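Local atomic coordinates of beta-galactosidase (Marinomonas sp. ef1, PDB entry 6Y2K), a protein that hydrolyses terminal beta-galactosidic bonds, as a hexameric, cold-active family GH42 glycoside hydrolase from an Antarctic bacterium. Residues R237-G245 and V255-D265; T139-L150 and C215-Q226. All coordinates share one frame; numbering follows the deposited sequence. Where two conformers were deposited one is given.

Contact 1 of 2, residues R237-G245 and V255-D265; sequences RDLVHNYMG and VGQDLDVASWD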
loop_
_atom_site.group_PDB
_atom_site.type_symbol
_atom_site.label_atom_id
_atom_site.label_comp_id
_atom_site.label_asym_id
_atom_site.label_seq_id
_atom_site.Cartn_x
_atom_site.Cartn_y
_atom_site.Cartn_z
ATOM N N ARG A 237 36.855 -43.395 26.081
ATOM C CA ARG A 237 35.749 -43.062 25.170
ATOM C C ARG A 237 35.330 -41.592 25.349
ATOM O O ARG A 237 35.261 -41.107 26.476
ATOM C CB ARG A 237 34.543 -43.980 25.411
ATOM C CG ARG A 237 34.623 -45.323 24.706
ATOM C CD ARG A 237 35.793 -46.192 25.163
ATOM N NE ARG A 237 35.808 -47.465 24.442
ATOM C CZ ARG A 237 36.676 -48.452 24.656
ATOM N NH1 ARG A 237 36.594 -49.566 23.935
ATOM N NH2 ARG A 237 37.617 -48.346 25.594
ATOM N N ASP A 238 35.059 -40.899 24.240
ATOM C CA ASP A 238 34.567 -39.521 24.289
ATOM C C ASP A 238 33.130 -39.494 24.794
ATOM O O ASP A 238 32.264 -40.148 24.221
ATOM C CB ASP A 238 34.599 -38.866 22.905
ATOM C CG ASP A 238 36.004 -38.578 22.414
ATOM O OD1 ASP A 238 36.874 -38.205 23.221
ATOM O OD2 ASP A 238 36.215 -38.666 21.198
ATOM N N LEU A 239 32.890 -38.759 25.872
ATOM C CA LEU A 239 31.533 -38.583 26.400
ATOM C C LEU A 239 30.980 -37.274 25.850
ATOM O O LEU A 239 31.636 -36.228 25.927
ATOM C CB LEU A 239 31.549 -38.595 27.926
ATOM C CG LEU A 239 32.278 -39.796 28.562
ATOM C CD1 LEU A 239 32.163 -39.753 30.069
ATOM C CD2 LEU A 239 31.731 -41.112 28.028
ATOM N N VAL A 240 29.776 -37.353 25.293
ATOM C CA VAL A 240 29.168 -36.256 24.549
ATOM C C VAL A 240 27.683 -36.188 24.882
ATOM O O VAL A 240 27.080 -37.196 25.272
ATOM C CB VAL A 240 29.406 -36.442 23.020
ATOM C CG1 VAL A 240 28.766 -37.711 22.482
ATOM C CG2 VAL A 240 28.937 -35.234 22.214
ATOM N N HIS A 241 27.112 -34.993 24.765
ATOM C CA HIS A 241 25.670 -34.828 24.737
ATOM C C HIS A 241 25.262 -34.024 23.500
ATOM O O HIS A 241 26.064 -33.240 22.965
ATOM C CB HIS A 241 25.135 -34.175 26.015
ATOM C CG HIS A 241 23.642 -34.167 26.060
ATOM N ND1 HIS A 241 22.908 -35.309 26.296
ATOM C CD2 HIS A 241 22.744 -33.193 25.780
ATOM C CE1 HIS A 241 21.622 -35.028 26.200
ATOM N NE2 HIS A 241 21.495 -33.752 25.884
ATOM N N ASN A 242 24.033 -34.254 23.028
ATOM C CA ASN A 242 23.510 -33.579 21.834
ATOM C C ASN A 242 22.561 -32.427 22.215
ATOM O O ASN A 242 21.423 -32.647 22.614
ATOM C CB ASN A 242 22.891 -34.576 20.827
ATOM C CG ASN A 242 21.745 -35.403 21.400
ATOM O OD1 ASN A 242 21.695 -35.700 22.598
ATOM N ND2 ASN A 242 20.816 -35.789 20.530
ATOM N N TYR A 243 23.080 -31.205 22.093
ATOM C CA TYR A 243 22.355 -29.970 22.396
ATOM C C TYR A 243 21.555 -29.503 21.180
ATOM O O TYR A 243 21.651 -30.088 20.095
ATOM C CB TYR A 243 23.333 -28.877 22.834
ATOM C CG TYR A 243 24.269 -29.299 23.944
ATOM C CD1 TYR A 243 23.770 -29.758 25.159
ATOM C CD2 TYR A 243 25.656 -29.220 23.789
ATOM C CE1 TYR A 243 24.624 -30.140 26.192
ATOM C CE2 TYR A 243 26.520 -29.595 24.817
ATOM C CZ TYR A 243 26.000 -30.058 26.019
ATOM O OH TYR A 243 26.855 -30.434 27.049
ATOM N N MET A 244 20.766 -28.447 21.364
ATOM C CA MET A 244 19.800 -28.019 20.351
ATOM C C MET A 244 19.979 -26.566 19.948
ATOM O O MET A 244 20.619 -25.785 20.652
ATOM C CB MET A 244 18.382 -28.230 20.870
ATOM C CG MET A 244 18.046 -29.687 21.149
ATOM S SD MET A 244 16.475 -29.894 21.998
ATOM C CE MET A 244 16.887 -29.335 23.649
ATOM N N GLY A 245 19.409 -26.222 18.796
ATOM C CA GLY A 245 19.299 -24.833 18.371
ATOM C C GLY A 245 18.211 -24.132 19.169
ATOM O O GLY A 245 17.162 -24.712 19.428
ATOM N N VAL A 255 26.890 -28.156 32.186
ATOM C CA VAL A 255 26.768 -29.562 31.755
ATOM C C VAL A 255 28.031 -29.973 30.984
ATOM O O VAL A 255 28.558 -31.062 31.192
ATOM C CB VAL A 255 25.497 -29.800 30.907
ATOM C CG1 VAL A 255 25.493 -31.184 30.257
ATOM C CG2 VAL A 255 24.256 -29.628 31.770
ATOM N N GLY A 256 28.519 -29.078 30.123
ATOM C CA GLY A 256 29.720 -29.308 29.327
ATOM C C GLY A 256 31.007 -29.563 30.096
ATOM O O GLY A 256 31.892 -30.242 29.569
ATOM N N GLN A 257 31.119 -29.034 31.321
ATOM C CA GLN A 257 32.279 -29.270 32.200
ATOM C C GLN A 257 32.500 -30.764 32.468
ATOM O O GLN A 257 33.626 -31.202 32.700
ATOM C CB GLN A 257 32.108 -28.572 33.563
ATOM C CG GLN A 257 32.145 -27.052 33.567
ATOM C CD GLN A 257 31.819 -26.477 34.938
ATOM O OE1 GLN A 257 31.659 -25.271 35.096
ATOM N NE2 GLN A 257 31.710 -27.351 35.938
ATOM N N ASP A 258 31.413 -31.542 32.463
ATOM C CA ASP A 258 31.473 -32.976 32.752
ATOM C C ASP A 258 31.632 -33.869 31.518
ATOM O O ASP A 258 31.643 -35.087 31.645
ATOM C CB ASP A 258 30.231 -33.388 33.567
ATOM C CG ASP A 258 30.175 -32.705 34.933
ATOM O OD1 ASP A 258 31.234 -32.569 35.577
ATOM O OD2 ASP A 258 29.074 -32.311 35.374
ATOM N N LEU A 259 31.767 -33.271 30.336
ATOM C CA LEU A 259 31.819 -34.013 29.088
ATOM C C LEU A 259 33.071 -33.645 28.297
ATOM O O LEU A 259 33.745 -32.657 28.600
ATOM C CB LEU A 259 30.558 -33.738 28.262
ATOM C CG LEU A 259 29.242 -34.241 28.878
ATOM C CD1 LEU A 259 28.057 -33.559 28.202
ATOM C CD2 LEU A 259 29.103 -35.756 28.775
ATOM N N ASP A 260 33.378 -34.460 27.293
ATOM C CA ASP A 260 34.557 -34.258 26.446
ATOM C C ASP A 260 34.265 -33.452 25.190
ATOM O O ASP A 260 35.155 -32.781 24.668
ATOM C CB ASP A 260 35.147 -35.606 26.049
ATOM C CG ASP A 260 35.551 -36.426 27.246
ATOM O OD1 ASP A 260 36.258 -35.888 28.135
ATOM O OD2 ASP A 260 35.136 -37.602 27.326
ATOM N N VAL A 261 33.033 -33.548 24.685
ATOM C CA VAL A 261 32.652 -32.955 23.408
ATOM C C VAL A 261 31.262 -32.339 23.550
ATOM O O VAL A 261 30.402 -32.907 24.229
ATOM C CB VAL A 261 32.574 -34.025 22.288
ATOM C CG1 VAL A 261 32.173 -33.390 20.960
ATOM C CG2 VAL A 261 33.894 -34.788 22.154
ATOM N N ALA A 262 31.058 -31.186 22.914
ATOM C CA ALA A 262 29.726 -30.611 22.752
ATOM C C ALA A 262 29.269 -30.948 21.347
ATOM O O ALA A 262 29.955 -30.624 20.383
ATOM C CB ALA A 262 29.764 -29.108 22.945
ATOM N N SER A 263 28.130 -31.619 21.230
ATOM C CA SER A 263 27.520 -31.853 19.929
ATOM C C SER A 263 26.176 -31.165 19.893
ATOM O O SER A 263 25.604 -30.856 20.941
ATOM C CB SER A 263 27.361 -33.341 19.629
ATOM O OG SER A 263 26.351 -33.941 20.405
ATOM N N TRP A 264 25.680 -30.905 18.691
ATOM C CA TRP A 264 24.356 -30.308 18.564
ATOM C C TRP A 264 23.624 -30.711 17.303
ATOM O O TRP A 264 24.195 -31.328 16.394
ATOM C CB TRP A 264 24.415 -28.784 18.764
ATOM C CG TRP A 264 24.796 -28.005 17.564
ATOM C CD1 TRP A 264 26.035 -27.912 17.006
ATOM C CD2 TRP A 264 23.934 -27.167 16.785
ATOM N NE1 TRP A 264 25.998 -27.077 15.911
ATOM C CE2 TRP A 264 24.721 -26.603 15.754
ATOM C CE3 TRP A 264 22.576 -26.827 16.867
ATOM C CZ2 TRP A 264 24.189 -25.733 14.798
ATOM C CZ3 TRP A 264 22.041 -25.962 15.912
ATOM C CH2 TRP A 264 22.849 -25.419 14.898
ATOM N N ASP A 265 22.335 -30.380 17.291
ATOM C CA ASP A 265 21.393 -30.894 16.325
ATOM C C ASP A 265 20.848 -29.731 15.502
ATOM O O ASP A 265 20.070 -28.917 16.010
ATOM C CB ASP A 265 20.278 -31.649 17.064
ATOM C CG ASP A 265 20.802 -32.838 17.879
ATOM O OD1 ASP A 265 21.930 -33.287 17.621
ATOM O OD2 ASP A 265 20.086 -33.344 18.770
HETATM O O HOH W 1 29.423 -30.881 26.099
HETATM O O HOH W 2 17.860 -28.285 17.396
#
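Tyr-243 reaches back along the neighbouring segment, its ring edge against the methyl of Ala-262 (CE2 to CB 3.8 Å) and its hydroxyl oxygen touching both CD1 of Leu-259 and CG1 of Val-255. With CG anti to the carbonyl carbon (chi1 -52°), the ring leans along the strand toward these three. The other branch of Leu-259, CD2, packs on CB of Leu-239, while CG2 of Val-240 lies against CB of Val-261. A water joins OH of Tyr-243 to the carbonyl of Val-261, and a phenylalanine here would probably leave that water without one of its two anchors. Farther along, His-241 O takes two bonds: Ser-263 N comes in nearly along the C=O axis, and Ser-263 OG, 2.7 Å away, sits above the carbonyl plane. Tyr-243 N then donates to Ser-263 O (2.8 Å), and Asn-242 with Ser-263 and Tyr-243 with Trp-264 pair in parallel. At the Leu-239 and Asp-260 end, the carboxylate of Asp-260 takes part: its OD2 receives Leu-239 N at 2.9 Å in an almost straight bond (175°), while its own N donates to Leu-239 O. Arg-231 of helix 205-233 pairs with the same OD2. These are adjacent strands of the eight-stranded TIM barrel, linked through helix 252-256; strand 134-138 flanks 238-244, and strand 310-315 flanks 261-265.

Contact 2 of 2, residues T139-L150 and C215-Q226; sequences TDNEYGCHDTVL and CSDQVVAFNKLQ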
loop_
_atom_site.group_PDB
_atom_site.type_symbol
_atom_site.label_atom_id
_atom_site.label_comp_id
_atom_site.label_asym_id
_atom_site.label_seq_id
_atom_site.Cartn_x
_atom_site.Cartn_y
_atom_site.Cartn_z
ATOM N N THR A 139 25.128 -39.387 26.304
ATOM C CA THR A 139 24.221 -39.506 27.448
ATOM C C THR A 139 22.812 -39.070 27.050
ATOM O O THR A 139 22.631 -37.973 26.545
ATOM C CB THR A 139 24.684 -38.653 28.634
ATOM O OG1 THR A 139 24.926 -37.309 28.197
ATOM C CG2 THR A 139 25.958 -39.236 29.237
ATOM N N ASP A 140 21.824 -39.937 27.250
ATOM C CA ASP A 140 20.417 -39.562 27.083
ATOM C C ASP A 140 20.200 -39.082 25.613
ATOM O O ASP A 140 20.789 -39.661 24.675
ATOM C CB ASP A 140 20.063 -38.522 28.172
ATOM C CG ASP A 140 18.560 -38.390 28.453
ATOM O OD1 ASP A 140 17.907 -37.562 27.759
ATOM O OD2 ASP A 140 18.057 -39.034 29.408
ATOM N N ASN A 141 19.352 -38.075 25.403
ATOM C CA ASN A 141 19.093 -37.517 24.076
ATOM C C ASN A 141 18.354 -36.184 24.222
ATOM O O ASN A 141 17.197 -36.164 24.634
ATOM C CB ASN A 141 18.249 -38.466 23.215
ATOM C CG ASN A 141 18.147 -37.992 21.774
ATOM O OD1 ASN A 141 19.099 -38.143 20.982
ATOM N ND2 ASN A 141 17.004 -37.397 21.425
ATOM N N GLU A 142 19.040 -35.090 23.902
ATOM C CA GLU A 142 18.447 -33.751 23.858
ATOM C C GLU A 142 17.753 -33.384 25.166
ATOM O O GLU A 142 16.535 -33.194 25.219
ATOM C CB GLU A 142 17.483 -33.604 22.661
ATOM C CG GLU A 142 18.148 -33.638 21.285
ATOM C CD GLU A 142 17.201 -33.223 20.161
ATOM O OE1 GLU A 142 15.994 -33.526 20.257
ATOM O OE2 GLU A 142 17.655 -32.586 19.176
ATOM N N TYR A 143 18.554 -33.292 26.224
ATOM C CA TYR A 143 18.101 -32.792 27.512
ATOM C C TYR A 143 17.319 -31.519 27.271
ATOM O O TYR A 143 17.792 -30.638 26.549
ATOM C CB TYR A 143 19.280 -32.424 28.431
ATOM C CG TYR A 143 20.138 -33.558 28.960
ATOM C CD1 TYR A 143 19.577 -34.748 29.414
ATOM C CD2 TYR A 143 21.517 -33.408 29.067
ATOM C CE1 TYR A 143 20.372 -35.771 29.928
ATOM C CE2 TYR A 143 22.319 -34.424 29.574
ATOM C CZ TYR A 143 21.745 -35.600 30.006
ATOM O OH TYR A 143 22.547 -36.608 30.513
ATOM N N GLY A 144 16.131 -31.429 27.867
ATOM C CA GLY A 144 15.333 -30.208 27.817
ATOM C C GLY A 144 14.365 -30.115 26.647
ATOM O O GLY A 144 13.446 -29.292 26.701
ATOM N N CYS A 145 14.516 -30.958 25.614
ATOM C CA CYS A 145 13.646 -30.857 24.429
ATOM C C CYS A 145 12.185 -30.925 24.861
ATOM O O CYS A 145 11.839 -31.634 25.814
ATOM C CB CYS A 145 13.931 -31.949 23.390
ATOM S SG CYS A 145 13.258 -31.569 21.745
ATOM N N HIS A 146 11.343 -30.173 24.159
ATOM C CA HIS A 146 9.916 -30.052 24.491
ATOM C C HIS A 146 9.699 -29.364 25.854
ATOM O O HIS A 146 8.704 -29.626 26.537
ATOM C CB HIS A 146 9.205 -31.416 24.446
ATOM C CG HIS A 146 9.692 -32.319 23.355
ATOM N ND1 HIS A 146 9.522 -32.030 22.019
ATOM C CD2 HIS A 146 10.352 -33.500 23.406
ATOM C CE1 HIS A 146 10.058 -32.995 21.294
ATOM N NE2 HIS A 146 10.567 -33.900 22.111
ATOM N N ASP A 147 10.632 -28.485 26.233
ATOM C CA ASP A 147 10.562 -27.711 27.477
ATOM C C ASP A 147 10.436 -28.603 28.716
ATOM O O ASP A 147 9.504 -28.467 29.526
ATOM C CB ASP A 147 9.432 -26.670 27.397
ATOM C CG ASP A 147 9.498 -25.843 26.121
ATOM O OD1 ASP A 147 10.580 -25.310 25.803
ATOM O OD2 ASP A 147 8.468 -25.743 25.427
ATOM N N THR A 148 11.402 -29.507 28.858
ATOM C CA THR A 148 11.390 -30.509 29.925
ATOM C C THR A 148 12.388 -30.235 31.066
ATOM O O THR A 148 12.524 -31.063 31.970
ATOM C CB THR A 148 11.568 -31.941 29.345
ATOM O OG1 THR A 148 12.672 -31.994 28.426
ATOM C CG2 THR A 148 10.291 -32.373 28.620
ATOM N N VAL A 149 13.052 -29.074 31.058
ATOM C CA VAL A 149 13.919 -28.678 32.176
ATOM C C VAL A 149 13.050 -28.257 33.372
ATOM O O VAL A 149 13.170 -28.826 34.458
ATOM C CB VAL A 149 14.895 -27.548 31.788
ATOM C CG1 VAL A 149 15.716 -27.096 32.991
ATOM C CG2 VAL A 149 15.815 -28.007 30.661
ATOM N N LEU A 150 12.183 -27.268 33.168
ATOM C CA LEU A 150 11.265 -26.820 34.223
ATOM C C LEU A 150 10.113 -27.816 34.354
ATOM O O LEU A 150 9.479 -28.190 33.359
ATOM C CB LEU A 150 10.716 -25.419 33.925
ATOM C CG LEU A 150 11.721 -24.271 33.806
ATOM C CD1 LEU A 150 10.985 -22.953 33.612
ATOM C CD2 LEU A 150 12.642 -24.183 35.016
ATOM N N CYS A 215 16.554 -26.120 38.699
ATOM C CA CYS A 215 16.172 -27.053 37.639
ATOM C C CYS A 215 17.340 -27.352 36.686
ATOM O O CYS A 215 17.553 -28.510 36.302
ATOM C CB CYS A 215 14.947 -26.547 36.867
ATOM S SG CYS A 215 13.412 -26.584 37.832
ATOM N N SER A 216 18.101 -26.321 36.334
ATOM C CA SER A 216 19.294 -26.504 35.518
ATOM C C SER A 216 20.300 -27.413 36.239
ATOM O O SER A 216 20.846 -28.332 35.639
ATOM C CB SER A 216 19.939 -25.160 35.188
ATOM O OG SER A 216 21.089 -25.342 34.387
ATOM N N ASP A 217 20.528 -27.153 37.522
ATOM C CA ASP A 217 21.397 -28.014 38.341
ATOM C C ASP A 217 20.945 -29.482 38.408
ATOM O O ASP A 217 21.791 -30.365 38.518
ATOM C CB ASP A 217 21.562 -27.442 39.754
ATOM C CG ASP A 217 22.619 -26.349 39.830
ATOM O OD1 ASP A 217 23.367 -26.124 38.857
ATOM O OD2 ASP A 217 22.704 -25.718 40.895
ATOM N N GLN A 218 19.641 -29.740 38.339
ATOM C CA GLN A 218 19.132 -31.117 38.288
ATOM C C GLN A 218 19.523 -31.806 36.969
ATOM O O GLN A 218 19.782 -33.021 36.956
ATOM C CB GLN A 218 17.606 -31.180 38.493
ATOM C CG GLN A 218 17.043 -30.481 39.740
ATOM C CD GLN A 218 17.856 -30.705 41.017
ATOM O OE1 GLN A 218 18.075 -31.847 41.449
ATOM N NE2 GLN A 218 18.299 -29.627 41.624
ATOM N N VAL A 219 19.579 -31.043 35.871
ATOM C CA VAL A 219 20.098 -31.571 34.601
ATOM C C VAL A 219 21.585 -31.921 34.754
ATOM O O VAL A 219 22.005 -32.993 34.350
ATOM C CB VAL A 219 19.883 -30.606 33.403
ATOM C CG1 VAL A 219 20.419 -31.221 32.109
ATOM C CG2 VAL A 219 18.398 -30.264 33.246
ATOM N N VAL A 220 22.352 -31.018 35.364
ATOM C CA VAL A 220 23.779 -31.251 35.647
ATOM C C VAL A 220 23.961 -32.547 36.441
ATOM O O VAL A 220 24.765 -33.399 36.043
ATOM C CB VAL A 220 24.430 -30.056 36.394
ATOM C CG1 VAL A 220 25.881 -30.351 36.782
ATOM C CG2 VAL A 220 24.359 -28.793 35.537
ATOM N N ALA A 221 23.192 -32.706 37.522
ATOM C CA ALA A 221 23.270 -33.893 38.399
ATOM C C ALA A 221 22.860 -35.192 37.701
ATOM O O ALA A 221 23.524 -36.222 37.856
ATOM C CB ALA A 221 22.415 -33.691 39.644
ATOM N N PHE A 222 21.765 -35.134 36.943
ATOM C CA PHE A 222 21.274 -36.274 36.145
ATOM C C PHE A 222 22.324 -36.765 35.154
ATOM O O PHE A 222 22.527 -37.975 34.994
ATOM C CB PHE A 222 19.997 -35.861 35.405
ATOM C CG PHE A 222 19.335 -36.961 34.609
ATOM C CD1 PHE A 222 19.698 -37.203 33.290
ATOM C CD2 PHE A 222 18.295 -37.706 35.158
ATOM C CE1 PHE A 222 19.059 -38.182 32.536
ATOM C CE2 PHE A 222 17.653 -38.694 34.415
ATOM C CZ PHE A 222 18.040 -38.936 33.102
ATOM N N ASN A 223 22.978 -35.820 34.484
ATOM C CA ASN A 223 24.029 -36.129 33.522
ATOM C C ASN A 223 25.292 -36.655 34.223
ATOM O O ASN A 223 25.917 -37.616 33.753
ATOM C CB ASN A 223 24.358 -34.886 32.683
ATOM C CG ASN A 223 25.411 -35.156 31.620
ATOM O OD1 ASN A 223 25.185 -35.944 30.699
ATOM N ND2 ASN A 223 26.571 -34.507 31.750
ATOM N N LYS A 224 25.655 -36.024 35.336
ATOM C CA LYS A 224 26.863 -36.379 36.085
ATOM C C LYS A 224 26.847 -37.827 36.603
ATOM O O LYS A 224 27.899 -38.485 36.633
ATOM C CB LYS A 224 27.075 -35.397 37.241
ATOM C CG LYS A 224 28.334 -35.598 38.078
ATOM C CD LYS A 224 29.588 -35.717 37.221
ATOM C CE LYS A 224 30.855 -35.302 37.958
ATOM N NZ LYS A 224 31.164 -36.162 39.135
ATOM N N LEU A 225 25.677 -38.337 36.983
ATOM C CA LEU A 225 25.613 -39.722 37.445
ATOM C C LEU A 225 25.973 -40.697 36.315
ATOM O O LEU A 225 26.654 -41.694 36.559
ATOM C CB LEU A 225 24.275 -40.054 38.124
ATOM C CG LEU A 225 23.079 -40.657 37.387
ATOM C CD1 LEU A 225 23.270 -42.126 37.022
ATOM C CD2 LEU A 225 21.840 -40.493 38.261
ATOM N N GLN A 226 25.552 -40.395 35.088
ATOM C CA GLN A 226 25.892 -41.224 33.929
ATOM C C GLN A 226 27.375 -41.088 33.581
ATOM O O GLN A 226 28.050 -42.085 33.324
ATOM C CB GLN A 226 25.006 -40.884 32.721
ATOM C CG GLN A 226 23.507 -41.056 33.000
ATOM C CD GLN A 226 22.631 -41.158 31.755
ATOM O OE1 GLN A 226 23.116 -41.500 30.662
ATOM N NE2 GLN A 226 21.359 -40.862 31.899
HETATM O O HOH W 3 15.037 -29.966 36.214
#
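From Thr-139 to Leu-150 the chain is an irregular loop, turned at Glu-142 to Cys-145 by a type II beta turn, and it runs beside the 215-226 part of helix 205-233 in the reverse sense: Thr-139 lies near Gln-226, Leu-150 near Cys-215, their CA atoms 6.0 Å apart in the second pair. Asn-223 OD1 is gripped by two hydroxyls. Thr-139 OG1 donates at 2.9 Å nearly in line with the C=O, and Tyr-143 OH at 2.7 Å in the carbonyl plane, on a lone pair. The tyrosine ring stands 80° from the amide plane, and OD1 meets it at the edge. In the TIM barrel this loop follows strand 134-138, and the helix precedes strand 238-244, so the contact ties the loop to the barrel's outer helical layer. Val-219, with CG1 anti to its backbone N (chi1 -179°), brings that methyl to the Tyr-143 ring in an off-centre CH-pi contact, 4.3 Å from the centroid. Phe-222 turns its ring edge to OD2 of Asp-140, CE1 lying 3.4 Å from it; that carboxylate is also held by Arg-104 and Thr-74. At the far end CG1 of Val-149 packs on CB of Cys-215, and CD2 of Leu-150 touches its SG.

Both contacts are buried within the TIM barrel, but at different depths: contact 1 joins two strands of the barrel wall, whereas contact 2 sets a loop against a helix outside it. Backbone bonds carry much of the first; the second relies on side-chain hydroxyls and apolar packing. Helix 205-233 leads directly into strand 238-244, so the two follow one another along the chain. They also touch: His-241 ND1 probably bonds to Thr-139 O at 2.7 Å, and Met-244 CE packs on Tyr-143 O. Nearby, the acidic groups of Glu-142 and Asp-265 lie close together, with a glycerol, probably from the crystallisation liquor, bonded to Glu-142.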